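Local coordinates for uncharacterized protein PA0076 (Pseudomonas aeruginosa PAO1, PDB 2QNU) that is a type VI secretion system-associated protein of the TagF family that probably takes part in that secretion pathway, its molecular role being unknown, at residues B[30-35]-B[205-210]; B[57-62]-B[110-115]; B[182-187]-B[193-198]. One frame throughout, in Å; residues are numbered along the deposited sequence.

Interaction 1 (B[30-35]-B[205-210]); sequences DAWLAS and PAFGRF
W32 and L33, neighbours on the helix 23-44, face F207 and F210; the backbones stay well apart and only side chains meet, the closest CA atoms, those of L33 and F207, being 8.3 Å apart. The segment 30-35 is regular helix throughout. In 205-210 the chain turns into a short helix beginning at R209, and the bond from F210 N to F207 O closes a turn that puts both phenylalanine rings toward the helix 23-44.

The CB of F207 points toward that helix, and its ring, with CG anti to the backbone N (chi1 -161°), reaches between the two helix residues. Its CE1 lies 4.1 Å from W32 CH2 and 4.0 Å from L33 CD2. The ring turns its edge to the face of the six-membered ring of W32 in a T-shaped pair, with centroids 5.8 Å apart and planes at 69°. F210 meets the same benzo end at the neighbouring atom: its CE2 sits at the edge of the W32 ring, near the ring plane, 4.1 Å from CZ2. W32 holds its CG anti to its own backbone N (chi1 172°), which carries the benzo end out to both phenylalanines. L33, through its CD2 methyl, adds hydrocarbon beside the indole contact.

The polar end of the indole is provided for, since W32 NE1 donates to P202 O. M37 and S40 of the helix 23-44 also touch F207, while W183 meets both W32 and F210. Aromatic residues suit this site because large flat groups can span the distance between backbones. All the touching atoms are carbon, so the contact is a buried aromatic cluster, held probably by burial and ring packing.

Interaction 2 (B[57-62]-B[110-115]); sequences LWRFAI and GWFEQV
The aliphatic and guanidinium parts of R59 lie against F112 in a buried strand-to-helix contact, where the helix 110-121 covers one side of the sheet at the strand 58-62. The two short axes come within 9.9 Å at an angle of 131°, and the nearest CA atoms belong to R59 and F112. Both residues point their CB atoms toward the opposite segment.

R59 is extended from CG to NE, and with CG anti to the carbonyl carbon (chi1 -57°) its length runs past the base of the phenylalanine. R59 CD is 3.8 Å from F112 CB, which sits over one face of the guanidinium; R59 CB is 3.9 Å from F112 CD1. The guanidinium and ring planes differ by just 17°, yet the methylene, not the ring, covers the guanidinium. An arginine suits this place because its long stem packs like a hydrocarbon while its charged end reaches the helix: NE forms a salt bridge with E116. On the more exposed side, E113 CG lies 3.8 Å from R59 NH2. The carboxylate of E113 is turned instead to a salt bridge with R186, leaving its OE2 4.4 Å from R59 NH2, beyond a salt bridge, though the opposite charges probably attract weakly.

W111 CE3 lies over the F112 ring, W184 of the neighbouring strand 180-185 meets it edge-to-face, and T73 of the strand 71-77 touches it, so F112 rests across three adjacent strands.

Interaction 3 (B[182-187]-B[193-198]); sequences HWWGRG and AGLMRY. With ACT (acetate ion), chain F.
W183 and M196, a selenomethionine here, form the hydrogen-bonded pair at the heart of this antiparallel hairpin. W183 N donates to M196 O at 2.9 Å, and M196 N returns a straighter bond to W183 O at 2.7 Å, nearly along the C=O axis. Farther toward the turn, the bond from G185 N to G194 O is weak (3.4 Å).

H182, W184, L195 and R197 occupy one face. H182 NE2 gives an almost linear bond, 2.6 Å and 173°, to OXT of an acetate that probably came from the crystallisation liquor. Imidazole suits the position, offering an N-H at its edge and a flat face to R197 CG, whose CH-pi contact measures 4.1 Å to the ring centroid. R197, extended along its chain, donates from NE to A176 O and from NH1 to Q199 OE1. On the other face, W183 NE1 is satisfied by S181 OG, while its indole crosses Y198 at about a right angle.

Backbone bonds to R59 and A61 tie the strand 180-185 to the strand 58-62. On the opposite flank, L195 and R197 pair with an antiparallel strand of the second subunit, continuing the sheet across the interface.

Overall arrangement
Interactions 2 and 3 meet in one antiparallel sheet, their centres 10 Å apart: R59 N lies 2.9 Å from W184 O, and A61 O 2.9 Å from H182 N, both probable hydrogen bonds. Interaction 1 packs on the side of that sheet bearing W58, F60 and W183, whereas the helix of interaction 2 covers the other. W183 links interactions 1 and 3, its CH2 being 3.5 Å from W32 CH2. Interactions 1 and 2, about 18 Å apart between centres, still join through W58 NE1 and F210 O, at 3.0 Å. The acetate belongs to interaction 3, beside the strand that continues into the second subunit.

Interaction 1 (B[30-35]-B[205-210])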
loop_
_atom_site.group_PDB
_atom_site.type_symbol
_atom_site.label_atom_id
_atom_site.label_comp_id
_atom_site.label_asym_id
_atom_site.label_seq_id
_atom_site.Cartn_x
_atom_site.Cartn_y
_atom_site.Cartn_z
ATOM N N ASP B 30 -4.093 5.031 26.092
ATOM C CA ASP B 30 -5.145 5.438 27.031
ATOM C C ASP B 30 -5.872 6.740 26.649
ATOM O O ASP B 30 -7.081 6.777 26.644
ATOM C CB ASP B 30 -4.562 5.618 28.431
ATOM C CG ASP B 30 -5.605 6.092 29.466
ATOM O OD1 ASP B 30 -6.340 5.220 30.080
ATOM O OD2 ASP B 30 -5.689 7.312 29.710
ATOM N N ALA B 31 -5.106 7.788 26.293
ATOM C CA ALA B 31 -5.682 9.090 25.969
ATOM C C ALA B 31 -6.486 8.965 24.699
ATOM O O ALA B 31 -7.555 9.555 24.544
ATOM C CB ALA B 31 -4.586 10.094 25.822
ATOM N N TRP B 32 -5.991 8.164 23.772
ATOM C CA TRP B 32 -6.713 7.989 22.537
ATOM C C TRP B 32 -8.009 7.196 22.804
ATOM O O TRP B 32 -9.027 7.542 22.255
ATOM C CB TRP B 32 -5.862 7.324 21.406
ATOM C CG TRP B 32 -6.697 6.952 20.165
ATOM C CD1 TRP B 32 -7.174 7.785 19.197
ATOM C CD2 TRP B 32 -7.234 5.657 19.879
ATOM N NE1 TRP B 32 -7.950 7.093 18.299
ATOM C CE2 TRP B 32 -8.003 5.774 18.708
ATOM C CE3 TRP B 32 -7.164 4.429 20.534
ATOM C CZ2 TRP B 32 -8.650 4.686 18.135
ATOM C CZ3 TRP B 32 -7.804 3.325 19.970
ATOM C CH2 TRP B 32 -8.546 3.455 18.792
ATOM N N LEU B 33 -7.982 6.122 23.593
ATOM C CA LEU B 33 -9.249 5.383 23.888
ATOM C C LEU B 33 -10.221 6.230 24.642
ATOM O O LEU B 33 -11.372 6.285 24.285
ATOM C CB LEU B 33 -9.006 4.134 24.744
ATOM C CG LEU B 33 -8.364 3.001 24.011
ATOM C CD1 LEU B 33 -7.915 1.971 25.021
ATOM C CD2 LEU B 33 -9.298 2.411 23.023
ATOM N N ALA B 34 -9.743 6.922 25.660
ATOM C CA ALA B 34 -10.586 7.791 26.435
ATOM C C ALA B 34 -11.311 8.884 25.629
ATOM O O ALA B 34 -12.488 9.172 25.899
ATOM C CB ALA B 34 -9.775 8.416 27.546
ATOM N N SER B 35 -10.610 9.508 24.673
ATOM C CA SER B 35 -11.188 10.555 23.801
ATOM C C SER B 35 -12.276 9.967 22.938
ATOM O O SER B 35 -13.317 10.594 22.693
ATOM C CB SER B 35 -10.092 11.155 22.843
ATOM O OG SER B 35 -8.942 11.566 23.564
ATOM N N PRO B 205 -14.047 11.574 17.008
ATOM C CA PRO B 205 -15.421 11.406 16.487
ATOM C C PRO B 205 -15.602 10.231 15.557
ATOM O O PRO B 205 -16.720 9.965 15.151
ATOM C CB PRO B 205 -15.689 12.721 15.746
ATOM C CG PRO B 205 -14.623 13.715 16.310
ATOM C CD PRO B 205 -13.445 12.861 16.582
ATOM N N ALA B 206 -14.522 9.582 15.165
ATOM C CA ALA B 206 -14.587 8.330 14.369
ATOM C C ALA B 206 -14.637 7.060 15.211
ATOM O O ALA B 206 -14.981 5.971 14.694
ATOM C CB ALA B 206 -13.398 8.232 13.387
ATOM N N PHE B 207 -14.278 7.182 16.491
ATOM C CA PHE B 207 -14.389 6.026 17.423
ATOM C C PHE B 207 -15.693 5.188 17.341
ATOM O O PHE B 207 -15.658 3.930 17.215
ATOM C CB PHE B 207 -14.175 6.449 18.859
ATOM C CG PHE B 207 -13.819 5.281 19.768
ATOM C CD1 PHE B 207 -12.515 4.776 19.809
ATOM C CD2 PHE B 207 -14.787 4.675 20.548
ATOM C CE1 PHE B 207 -12.201 3.740 20.642
ATOM C CE2 PHE B 207 -14.472 3.616 21.362
ATOM C CZ PHE B 207 -13.182 3.139 21.411
ATOM N N GLY B 208 -16.820 5.895 17.402
ATOM C CA GLY B 208 -18.114 5.330 17.151
ATOM C C GLY B 208 -18.287 4.296 16.045
ATOM O O GLY B 208 -19.105 3.370 16.206
ATOM N N ARG B 209 -17.571 4.446 14.929
ATOM C CA ARG B 209 -17.697 3.562 13.783
ATOM C C ARG B 209 -17.202 2.163 14.144
ATOM O O ARG B 209 -17.705 1.190 13.602
ATOM C CB ARG B 209 -16.940 4.108 12.519
ATOM C CG ARG B 209 -17.721 5.282 11.845
ATOM C CD ARG B 209 -17.149 6.749 11.865
ATOM N NE ARG B 209 -16.134 6.898 10.858
ATOM C CZ ARG B 209 -15.523 8.016 10.425
ATOM N NH1 ARG B 209 -15.829 9.267 10.794
ATOM N NH2 ARG B 209 -14.558 7.838 9.542
ATOM N N PHE B 210 -16.273 2.073 15.084
ATOM C CA PHE B 210 -15.856 0.745 15.610
ATOM C C PHE B 210 -16.997 0.031 16.370
ATOM O O PHE B 210 -16.879 -1.173 16.646
ATOM C CB PHE B 210 -14.727 0.872 16.621
ATOM C CG PHE B 210 -13.413 1.278 16.030
ATOM C CD1 PHE B 210 -12.794 0.496 15.065
ATOM C CD2 PHE B 210 -12.780 2.444 16.473
ATOM C CE1 PHE B 210 -11.531 0.874 14.540
ATOM C CE2 PHE B 210 -11.527 2.850 15.933
ATOM C CZ PHE B 210 -10.936 2.075 14.954
#

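Interaction 2 (B[57-62]-B[110-115])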
loop_
_atom_site.group_PDB
_atom_site.type_symbol
_atom_site.label_atom_id
_atom_site.label_comp_id
_atom_site.label_asym_id
_atom_site.label_seq_id
_atom_site.Cartn_x
_atom_site.Cartn_y
_atom_site.Cartn_z
ATOM N N LEU B 57 -14.387 -7.334 18.200
ATOM C CA LEU B 57 -13.006 -7.305 18.600
ATOM C C LEU B 57 -12.269 -6.859 17.333
ATOM O O LEU B 57 -12.556 -7.402 16.220
ATOM C CB LEU B 57 -12.546 -8.695 19.050
ATOM C CG LEU B 57 -12.935 -9.038 20.506
ATOM C CD1 LEU B 57 -14.454 -9.290 20.654
ATOM C CD2 LEU B 57 -12.137 -10.213 20.966
ATOM N N TRP B 58 -11.422 -5.813 17.494
ATOM C CA TRP B 58 -10.638 -5.282 16.415
ATOM C C TRP B 58 -9.164 -5.634 16.580
ATOM O O TRP B 58 -8.517 -5.315 17.532
ATOM C CB TRP B 58 -10.841 -3.786 16.318
ATOM C CG TRP B 58 -12.223 -3.437 15.951
ATOM C CD1 TRP B 58 -13.181 -2.960 16.777
ATOM C CD2 TRP B 58 -12.791 -3.488 14.658
ATOM N NE1 TRP B 58 -14.352 -2.738 16.078
ATOM C CE2 TRP B 58 -14.129 -3.027 14.767
ATOM C CE3 TRP B 58 -12.289 -3.804 13.396
ATOM C CZ2 TRP B 58 -14.978 -2.942 13.679
ATOM C CZ3 TRP B 58 -13.139 -3.767 12.328
ATOM C CH2 TRP B 58 -14.476 -3.346 12.477
ATOM N N ARG B 59 -8.673 -6.329 15.600
ATOM C CA ARG B 59 -7.247 -6.562 15.421
ATOM C C ARG B 59 -6.683 -5.269 14.777
ATOM O O ARG B 59 -7.372 -4.633 14.028
ATOM C CB ARG B 59 -7.072 -7.690 14.443
ATOM C CG ARG B 59 -7.768 -8.955 14.851
ATOM C CD ARG B 59 -7.875 -9.952 13.745
ATOM N NE ARG B 59 -8.693 -11.108 14.162
ATOM C CZ ARG B 59 -8.915 -12.185 13.408
ATOM N NH1 ARG B 59 -8.316 -12.318 12.237
ATOM N NH2 ARG B 59 -9.673 -13.166 13.850
ATOM N N PHE B 60 -5.468 -4.889 15.133
ATOM C CA PHE B 60 -4.881 -3.713 14.594
ATOM C C PHE B 60 -3.368 -3.805 14.376
ATOM O O PHE B 60 -2.665 -4.550 15.036
ATOM C CB PHE B 60 -5.194 -2.517 15.496
ATOM C CG PHE B 60 -4.637 -2.640 16.893
ATOM C CD1 PHE B 60 -3.324 -2.269 17.184
ATOM C CD2 PHE B 60 -5.442 -3.082 17.933
ATOM C CE1 PHE B 60 -2.832 -2.369 18.471
ATOM C CE2 PHE B 60 -4.967 -3.208 19.207
ATOM C CZ PHE B 60 -3.684 -2.866 19.505
ATOM N N ALA B 61 -2.913 -2.967 13.447
ATOM C CA ALA B 61 -1.514 -2.643 13.276
ATOM C C ALA B 61 -1.355 -1.142 13.055
ATOM O O ALA B 61 -1.976 -0.539 12.160
ATOM C CB ALA B 61 -0.986 -3.385 12.137
ATOM N N ILE B 62 -0.571 -0.556 13.932
ATOM C CA ILE B 62 -0.350 0.875 14.022
ATOM C C ILE B 62 1.113 1.231 13.736
ATOM O O ILE B 62 2.032 0.698 14.331
ATOM C CB ILE B 62 -0.757 1.345 15.370
ATOM C CG1 ILE B 62 -2.299 1.036 15.508
ATOM C CG2 ILE B 62 -0.396 2.831 15.578
ATOM C CD1 ILE B 62 -2.830 1.251 16.872
ATOM N N GLY B 110 -3.331 -16.624 12.740
ATOM C CA GLY B 110 -3.162 -17.452 13.938
ATOM C C GLY B 110 -2.868 -16.733 15.232
ATOM O O GLY B 110 -3.532 -17.004 16.263
ATOM N N TRP B 111 -1.865 -15.835 15.209
ATOM C CA TRP B 111 -1.499 -15.056 16.410
ATOM C C TRP B 111 -2.722 -14.252 16.928
ATOM O O TRP B 111 -3.050 -14.232 18.102
ATOM C CB TRP B 111 -0.343 -14.098 16.074
ATOM C CG TRP B 111 0.213 -13.413 17.267
ATOM C CD1 TRP B 111 1.069 -13.946 18.220
ATOM C CD2 TRP B 111 -0.092 -12.083 17.692
ATOM N NE1 TRP B 111 1.326 -13.003 19.176
ATOM C CE2 TRP B 111 0.636 -11.850 18.873
ATOM C CE3 TRP B 111 -0.895 -11.051 17.167
ATOM C CZ2 TRP B 111 0.561 -10.644 19.554
ATOM C CZ3 TRP B 111 -0.954 -9.842 17.830
ATOM C CH2 TRP B 111 -0.230 -9.646 19.011
ATOM N N PHE B 112 -3.375 -13.580 16.001
ATOM C CA PHE B 112 -4.559 -12.766 16.300
ATOM C C PHE B 112 -5.774 -13.581 16.907
ATOM O O PHE B 112 -6.480 -13.148 17.847
ATOM C CB PHE B 112 -4.941 -12.019 15.022
ATOM C CG PHE B 112 -3.914 -10.951 14.625
ATOM C CD1 PHE B 112 -3.874 -9.743 15.289
ATOM C CD2 PHE B 112 -2.981 -11.185 13.616
ATOM C CE1 PHE B 112 -2.890 -8.747 14.978
ATOM C CE2 PHE B 112 -1.978 -10.215 13.288
ATOM C CZ PHE B 112 -1.953 -8.999 13.957
ATOM N N GLU B 113 -6.000 -14.740 16.325
ATOM C CA GLU B 113 -7.006 -15.678 16.832
ATOM C C GLU B 113 -6.650 -16.140 18.254
ATOM O O GLU B 113 -7.511 -16.126 19.148
ATOM C CB GLU B 113 -7.116 -16.838 15.864
ATOM C CG GLU B 113 -7.840 -16.420 14.612
ATOM C CD GLU B 113 -7.818 -17.447 13.493
ATOM O OE1 GLU B 113 -7.177 -18.490 13.625
ATOM O OE2 GLU B 113 -8.423 -17.184 12.456
ATOM N N GLN B 114 -5.376 -16.443 18.489
ATOM C CA GLN B 114 -4.922 -16.771 19.837
ATOM C C GLN B 114 -5.115 -15.600 20.773
ATOM O O GLN B 114 -5.490 -15.791 21.902
ATOM C CB GLN B 114 -3.429 -17.143 19.913
ATOM C CG GLN B 114 -2.997 -18.240 18.974
ATOM C CD GLN B 114 -1.472 -18.577 19.055
ATOM O OE1 GLN B 114 -0.856 -18.518 20.143
ATOM N NE2 GLN B 114 -0.881 -18.972 17.897
ATOM N N VAL B 115 -4.796 -14.379 20.342
ATOM C CA VAL B 115 -4.976 -13.249 21.210
ATOM C C VAL B 115 -6.459 -13.061 21.496
ATOM O O VAL B 115 -6.824 -12.782 22.629
ATOM C CB VAL B 115 -4.395 -11.916 20.637
ATOM C CG1 VAL B 115 -4.874 -10.770 21.478
ATOM C CG2 VAL B 115 -2.880 -11.972 20.631
#

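Interaction 3 (B[182-187]-B[193-198])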
loop_
_atom_site.group_PDB
_atom_site.type_symbol
_atom_site.label_atom_id
_atom_site.label_comp_id
_atom_site.label_asym_id
_atom_site.label_seq_id
_atom_site.Cartn_x
_atom_site.Cartn_y
_atom_site.Cartn_z
ATOM N N HIS B 182 -4.361 0.328 10.723
ATOM C CA HIS B 182 -5.235 -0.646 10.100
ATOM C C HIS B 182 -5.964 -1.418 11.228
ATOM O O HIS B 182 -5.385 -1.726 12.278
ATOM C CB HIS B 182 -4.463 -1.633 9.224
ATOM C CG HIS B 182 -4.025 -1.062 7.898
ATOM N ND1 HIS B 182 -2.853 -0.365 7.730
ATOM C CD2 HIS B 182 -4.653 -1.043 6.700
ATOM C CE1 HIS B 182 -2.772 0.052 6.476
ATOM N NE2 HIS B 182 -3.846 -0.367 5.819
ATOM N N TRP B 183 -7.214 -1.724 10.967
ATOM C CA TRP B 183 -8.131 -2.313 11.951
ATOM C C TRP B 183 -8.959 -3.297 11.173
ATOM O O TRP B 183 -9.473 -2.934 10.087
ATOM C CB TRP B 183 -9.028 -1.229 12.489
ATOM C CG TRP B 183 -8.304 -0.072 13.002
ATOM C CD1 TRP B 183 -7.881 1.045 12.259
ATOM C CD2 TRP B 183 -7.923 0.175 14.343
ATOM N NE1 TRP B 183 -7.252 1.936 13.091
ATOM C CE2 TRP B 183 -7.249 1.434 14.365
ATOM C CE3 TRP B 183 -8.073 -0.544 15.555
ATOM C CZ2 TRP B 183 -6.723 1.968 15.527
ATOM C CZ3 TRP B 183 -7.545 -0.018 16.703
ATOM C CH2 TRP B 183 -6.908 1.245 16.704
ATOM N N TRP B 184 -8.985 -4.560 11.618
ATOM C CA TRP B 184 -9.724 -5.582 10.878
ATOM C C TRP B 184 -10.227 -6.665 11.828
ATOM O O TRP B 184 -9.830 -6.712 12.983
ATOM C CB TRP B 184 -8.905 -6.192 9.765
ATOM C CG TRP B 184 -7.781 -7.093 10.210
ATOM C CD1 TRP B 184 -7.787 -8.424 10.196
ATOM C CD2 TRP B 184 -6.486 -6.691 10.692
ATOM N NE1 TRP B 184 -6.573 -8.925 10.672
ATOM C CE2 TRP B 184 -5.774 -7.857 10.993
ATOM C CE3 TRP B 184 -5.869 -5.451 10.920
ATOM C CZ2 TRP B 184 -4.510 -7.823 11.482
ATOM C CZ3 TRP B 184 -4.601 -5.432 11.412
ATOM C CH2 TRP B 184 -3.934 -6.600 11.701
ATOM N N GLY B 185 -11.089 -7.538 11.318
ATOM C CA GLY B 185 -11.518 -8.679 12.083
ATOM C C GLY B 185 -12.798 -9.301 11.594
ATOM O O GLY B 185 -13.215 -9.053 10.463
ATOM N N ARG B 186 -13.388 -10.145 12.458
ATOM C CA ARG B 186 -14.575 -10.971 12.083
ATOM C C ARG B 186 -15.869 -10.172 12.079
ATOM O O ARG B 186 -16.854 -10.580 11.475
ATOM C CB ARG B 186 -14.757 -12.155 13.025
ATOM C CG ARG B 186 -13.587 -13.058 13.115
ATOM C CD ARG B 186 -13.826 -14.300 14.064
ATOM N NE ARG B 186 -13.034 -15.404 13.546
ATOM C CZ ARG B 186 -11.976 -15.925 14.137
ATOM N NH1 ARG B 186 -11.571 -15.559 15.353
ATOM N NH2 ARG B 186 -11.361 -16.881 13.530
ATOM N N GLY B 187 -15.865 -8.999 12.685
ATOM C CA GLY B 187 -17.106 -8.217 12.728
ATOM C C GLY B 187 -18.066 -8.665 13.816
ATOM O O GLY B 187 -17.656 -9.254 14.807
ATOM N N ALA B 193 -17.356 -8.257 8.527
ATOM C CA ALA B 193 -15.936 -8.504 8.498
ATOM C C ALA B 193 -15.317 -7.687 7.379
ATOM O O ALA B 193 -15.888 -7.561 6.273
ATOM C CB ALA B 193 -15.651 -9.989 8.262
ATOM N N GLY B 194 -14.145 -7.134 7.676
ATOM C CA GLY B 194 -13.445 -6.338 6.691
ATOM C C GLY B 194 -12.253 -5.644 7.309
ATOM O O GLY B 194 -11.895 -5.879 8.477
ATOM N N LEU B 195 -11.691 -4.750 6.518
ATOM C CA LEU B 195 -10.472 -4.036 6.882
ATOM C C LEU B 195 -10.738 -2.505 6.780
ATOM O O LEU B 195 -11.324 -2.030 5.808
ATOM C CB LEU B 195 -9.399 -4.440 5.887
ATOM C CG LEU B 195 -8.046 -3.663 5.878
ATOM C CD1 LEU B 195 -7.322 -3.935 7.143
ATOM C CD2 LEU B 195 -7.154 -4.107 4.677
HETATM N N MSE B 196 -10.275 -1.774 7.778
HETATM C CA MSE B 196 -10.380 -0.314 7.861
HETATM C C MSE B 196 -8.998 0.321 7.951
HETATM O O MSE B 196 -8.120 -0.203 8.639
HETATM C CB MSE B 196 -11.141 0.043 9.146
HETATM C CG MSE B 196 -12.590 -0.545 9.216
HETATM SE SE MSE B 196 -13.159 -0.301 11.162
HETATM C CE MSE B 196 -13.876 1.472 11.013
ATOM N N ARG B 197 -8.795 1.455 7.246
ATOM C CA ARG B 197 -7.529 2.225 7.320
ATOM C C ARG B 197 -7.795 3.671 7.639
ATOM O O ARG B 197 -8.632 4.288 6.975
ATOM C CB ARG B 197 -6.842 2.210 5.960
ATOM C CG ARG B 197 -5.515 2.959 5.912
ATOM C CD ARG B 197 -4.901 2.908 4.499
ATOM N NE ARG B 197 -3.463 3.322 4.445
ATOM C CZ ARG B 197 -3.100 4.590 4.602
ATOM N NH1 ARG B 197 -4.026 5.523 4.795
ATOM N NH2 ARG B 197 -1.829 4.961 4.563
ATOM N N TYR B 198 -7.139 4.193 8.659
ATOM C CA TYR B 198 -7.025 5.613 8.876
ATOM C C TYR B 198 -5.580 6.087 8.623
ATOM O O TYR B 198 -4.589 5.393 8.931
ATOM C CB TYR B 198 -7.469 6.017 10.289
ATOM C CG TYR B 198 -8.963 5.808 10.547
ATOM C CD1 TYR B 198 -9.443 4.585 10.983
ATOM C CD2 TYR B 198 -9.892 6.845 10.355
ATOM C CE1 TYR B 198 -10.841 4.350 11.274
ATOM C CE2 TYR B 198 -11.300 6.632 10.605
ATOM C CZ TYR B 198 -11.758 5.396 11.063
ATOM O OH TYR B 198 -13.103 5.195 11.305
HETATM C C ACT F . -5.682 -0.456 3.176
HETATM O O ACT F . -6.425 -0.672 4.195
HETATM O OXT ACT F . -4.439 -0.150 3.336
HETATM C CH3 ACT F . -6.281 -0.532 1.854
#